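Local coordinates for radical SAM domain protein (Methanothrix thermoacetophila, PDB 6Y1X) that probably acts as the radical SAM carbide synthase that uses S-adenosylmethionine and iron-sulfur clusters to help build the nitrogenase FeMo cofactor, at residues A[45-53]-A[101-109]. Sequence-based numbering, arbitrary orientation.
Sequences CHAFGRMHL and YHYIKVVAV. With SF4 (iron/sulfur cluster), chain C.
Arg50 and Val106 meet CB to CB at 4.0 Å on the face of the sheet that carries an iron-sulfur cluster. From that CB the Arg50 chain leaves its neighbour, with chi1 nearly eclipsed at 24°, and further bends at chi2 and chi3 carry Arg50 CD to 3.8 Å from cluster S1. Beyond CD, Arg50 NH1 lies 3.5 Å from cluster S4, a contact that probably draws on opposite charge, while Arg50 NH2 sits over the centre of the His52 ring, 3.3 Å above its plane. That ring keeps its edge to the cluster, and His52 NE2 binds iron FE3 at 2.2 Å. Ala108 CB lies beside His52 CD2 and, with Val106 CG1, packs against S1 from the side of strand 104-109; Cys39, Glu75 and Cys138 are further cluster ligands. The two strands run parallel, 49-52 at the edge of the six-stranded radical SAM sheet, and helix 87-100 joins them in a beta-alpha-beta crossover whose connection also bears the CX3CX2C cysteines of the second cluster, Cys59, Cys63 and Cys66. A beta bulge shifts the register between Gly49 and Arg50: Gly49 O accepts from Lys105 N at 3.0 Å and only weakly from Val106 N. Regular bonds follow from Met51 N to Val106 O, Ala108 N to Met51 O and Leu53 N to Ala108 O. On the opposite face Met51 CG, wedged between backbone N and carbonyl carbon (chi1 55°), lies 3.7 Å from Val107 CG2; Leu53 CD1 touches Val107 CG1, and Val94 of helix 87-100 packs on both Met51 and Leu53. Where the strands begin, Lys105 CG reaches Phe48 CD1 at 3.6 Å, and Gly49 N donates an almost straight bond (169°) to Tyr103 O.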
loop_
_atom_site.group_PDB
_atom_site.type_symbol
_atom_site.label_atom_id
_atom_site.label_comp_id
_atom_site.label_asym_id
_atom_site.label_seq_id
_atom_site.Cartn_x
_atom_site.Cartn_y
_atom_site.Cartn_z
ATOM N N CYS A 45 17.045 3.590 2.746
ATOM C CA CYS A 45 16.443 3.154 4.003
ATOM C C CYS A 45 17.353 3.470 5.185
ATOM O O CYS A 45 16.880 3.882 6.250
ATOM C CB CYS A 45 16.134 1.658 3.942
ATOM S SG CYS A 45 15.081 1.055 5.282
ATOM N N HIS A 46 18.661 3.287 5.012
ATOM C CA HIS A 46 19.629 3.575 6.062
ATOM C C HIS A 46 19.960 5.058 6.183
ATOM O O HIS A 46 20.652 5.444 7.131
ATOM C CB HIS A 46 20.924 2.792 5.827
ATOM C CG HIS A 46 20.761 1.305 5.919
ATOM N ND1 HIS A 46 21.250 0.442 4.961
ATOM C CD2 HIS A 46 20.171 0.530 6.858
ATOM C CE1 HIS A 46 20.962 -0.801 5.305
ATOM N NE2 HIS A 46 20.308 -0.775 6.452
ATOM N N ALA A 47 19.489 5.892 5.260
ATOM C CA ALA A 47 19.882 7.295 5.211
ATOM C C ALA A 47 18.733 8.260 5.439
ATOM O O ALA A 47 18.906 9.257 6.141
ATOM C CB ALA A 47 20.540 7.608 3.861
ATOM N N PHE A 48 17.565 8.004 4.859
ATOM C CA PHE A 48 16.483 8.974 4.842
ATOM C C PHE A 48 15.273 8.420 5.586
ATOM O O PHE A 48 15.105 7.205 5.730
ATOM C CB PHE A 48 16.108 9.353 3.403
ATOM C CG PHE A 48 17.280 9.795 2.574
ATOM C CD1 PHE A 48 17.992 10.935 2.911
ATOM C CD2 PHE A 48 17.676 9.066 1.465
ATOM C CE1 PHE A 48 19.078 11.345 2.154
ATOM C CE2 PHE A 48 18.756 9.468 0.704
ATOM C CZ PHE A 48 19.461 10.608 1.048
ATOM N N GLY A 49 14.418 9.335 6.044
ATOM C CA GLY A 49 13.242 8.993 6.808
ATOM C C GLY A 49 11.950 9.308 6.064
ATOM O O GLY A 49 11.911 10.043 5.075
ATOM N N ARG A 50 10.872 8.733 6.583
ATOM C CA ARG A 50 9.529 8.978 6.095
ATOM C C ARG A 50 8.611 9.217 7.283
ATOM O O ARG A 50 8.903 8.814 8.413
ATOM C CB ARG A 50 8.999 7.797 5.275
ATOM C CG ARG A 50 9.671 6.473 5.611
ATOM C CD ARG A 50 8.668 5.336 5.739
ATOM N NE ARG A 50 7.727 5.540 6.840
ATOM C CZ ARG A 50 7.076 4.558 7.460
ATOM N NH1 ARG A 50 7.269 3.296 7.097
ATOM N NH2 ARG A 50 6.239 4.837 8.449
ATOM N N MET A 51 7.488 9.881 7.023
ATOM C CA MET A 51 6.463 10.066 8.040
ATOM C C MET A 51 5.101 9.770 7.435
ATOM O O MET A 51 4.853 10.069 6.264
ATOM C CB MET A 51 6.509 11.482 8.642
ATOM C CG MET A 51 6.412 12.617 7.642
ATOM S SD MET A 51 6.486 14.225 8.465
ATOM C CE MET A 51 5.041 14.160 9.516
ATOM N N HIS A 52 4.229 9.180 8.244
ATOM C CA HIS A 52 2.857 8.883 7.858
ATOM C C HIS A 52 1.914 9.885 8.504
ATOM O O HIS A 52 2.079 10.244 9.672
ATOM C CB HIS A 52 2.466 7.466 8.282
ATOM C CG HIS A 52 3.039 6.394 7.412
ATOM N ND1 HIS A 52 2.770 5.056 7.606
ATOM C CD2 HIS A 52 3.879 6.460 6.352
ATOM C CE1 HIS A 52 3.414 4.344 6.699
ATOM N NE2 HIS A 52 4.096 5.173 5.928
ATOM N N LEU A 53 0.924 10.332 7.742
ATOM C CA LEU A 53 -0.095 11.215 8.291
ATOM C C LEU A 53 -1.394 10.439 8.401
ATOM O O LEU A 53 -2.012 10.125 7.372
ATOM C CB LEU A 53 -0.276 12.450 7.409
ATOM C CG LEU A 53 0.983 13.310 7.292
ATOM C CD1 LEU A 53 0.768 14.441 6.301
ATOM C CD2 LEU A 53 1.410 13.855 8.649
ATOM N N TYR A 101 13.675 17.640 12.644
ATOM C CA TYR A 101 14.464 16.688 11.878
ATOM C C TYR A 101 14.580 17.178 10.450
ATOM O O TYR A 101 13.671 17.807 9.909
ATOM C CB TYR A 101 13.857 15.280 11.869
ATOM C CG TYR A 101 13.509 14.710 13.229
ATOM C CD1 TYR A 101 14.386 13.866 13.893
ATOM C CD2 TYR A 101 12.299 15.011 13.837
ATOM C CE1 TYR A 101 14.071 13.340 15.136
ATOM C CE2 TYR A 101 11.977 14.493 15.070
ATOM C CZ TYR A 101 12.867 13.660 15.718
ATOM O OH TYR A 101 12.536 13.139 16.946
ATOM N N HIS A 102 15.734 16.894 9.857
ATOM C CA HIS A 102 15.968 17.206 8.466
ATOM C C HIS A 102 16.163 15.997 7.560
ATOM O O HIS A 102 16.255 16.186 6.343
ATOM C CB HIS A 102 17.191 18.124 8.347
ATOM C CG HIS A 102 16.884 19.568 8.596
ATOM N ND1 HIS A 102 16.467 20.417 7.597
ATOM C CD2 HIS A 102 16.958 20.321 9.718
ATOM C CE1 HIS A 102 16.269 21.623 8.094
ATOM N NE2 HIS A 102 16.562 21.594 9.380
ATOM N N TYR A 103 16.224 14.778 8.096
ATOM C CA TYR A 103 16.401 13.603 7.256
ATOM C C TYR A 103 15.120 13.174 6.559
ATOM O O TYR A 103 15.149 12.197 5.801
ATOM C CB TYR A 103 16.923 12.420 8.081
ATOM C CG TYR A 103 17.765 12.804 9.275
ATOM C CD1 TYR A 103 17.178 13.063 10.507
ATOM C CD2 TYR A 103 19.150 12.877 9.180
ATOM C CE1 TYR A 103 17.945 13.400 11.606
ATOM C CE2 TYR A 103 19.925 13.211 10.272
ATOM C CZ TYR A 103 19.319 13.473 11.483
ATOM O OH TYR A 103 20.082 13.807 12.577
ATOM N N ILE A 104 14.006 13.856 6.801
ATOM C CA ILE A 104 12.711 13.420 6.288
ATOM C C ILE A 104 12.613 13.789 4.812
ATOM O O ILE A 104 12.638 14.970 4.451
ATOM C CB ILE A 104 11.562 14.044 7.093
ATOM C CG1 ILE A 104 11.741 13.725 8.580
ATOM C CG2 ILE A 104 10.221 13.536 6.582
ATOM C CD1 ILE A 104 11.636 12.256 8.920
ATOM N N LYS A 105 12.501 12.775 3.952
ATOM C CA LYS A 105 12.376 12.986 2.515
ATOM C C LYS A 105 10.985 12.697 1.973
ATOM O O LYS A 105 10.644 13.200 0.898
ATOM C CB LYS A 105 13.381 12.105 1.757
ATOM C CG LYS A 105 14.848 12.444 1.988
ATOM C CD LYS A 105 15.192 13.859 1.561
ATOM C CE LYS A 105 16.666 14.155 1.815
ATOM N NZ LYS A 105 16.982 15.609 1.717
ATOM N N VAL A 106 10.178 11.917 2.691
ATOM C CA VAL A 106 8.908 11.406 2.188
ATOM C C VAL A 106 7.807 11.715 3.191
ATOM O O VAL A 106 7.995 11.572 4.404
ATOM C CB VAL A 106 8.971 9.888 1.914
ATOM C CG1 VAL A 106 7.624 9.376 1.419
ATOM C CG2 VAL A 106 10.063 9.572 0.908
ATOM N N VAL A 107 6.652 12.125 2.677
ATOM C CA VAL A 107 5.429 12.252 3.456
ATOM C C VAL A 107 4.363 11.403 2.780
ATOM O O VAL A 107 4.169 11.492 1.562
ATOM C CB VAL A 107 4.982 13.720 3.566
ATOM C CG1 VAL A 107 3.587 13.814 4.137
ATOM C CG2 VAL A 107 5.956 14.494 4.433
ATOM N N ALA A 108 3.668 10.587 3.565
ATOM C CA ALA A 108 2.772 9.600 2.991
ATOM C C ALA A 108 1.489 9.539 3.798
ATOM O O ALA A 108 1.447 9.899 4.979
ATOM C CB ALA A 108 3.415 8.208 2.941
ATOM N N VAL A 109 0.435 9.084 3.136
ATOM C CA VAL A 109 -0.796 8.690 3.799
ATOM C C VAL A 109 -0.967 7.199 3.551
ATOM O O VAL A 109 -0.975 6.752 2.396
ATOM C CB VAL A 109 -2.006 9.490 3.293
ATOM C CG1 VAL A 109 -3.290 9.017 3.984
ATOM C CG2 VAL A 109 -1.786 10.985 3.509
HETATM FE FE1 SF4 C . 4.382 2.680 2.102
HETATM FE FE2 SF4 C . 6.845 3.757 2.527
HETATM FE FE3 SF4 C . 4.654 4.764 3.786
HETATM FE FE4 SF4 C . 4.988 5.155 1.081
HETATM S S1 SF4 C . 6.316 5.984 2.766
HETATM S S2 SF4 C . 3.045 4.552 2.154
HETATM S S3 SF4 C . 5.957 3.155 0.492
HETATM S S4 SF4 C . 5.551 2.666 4.085
#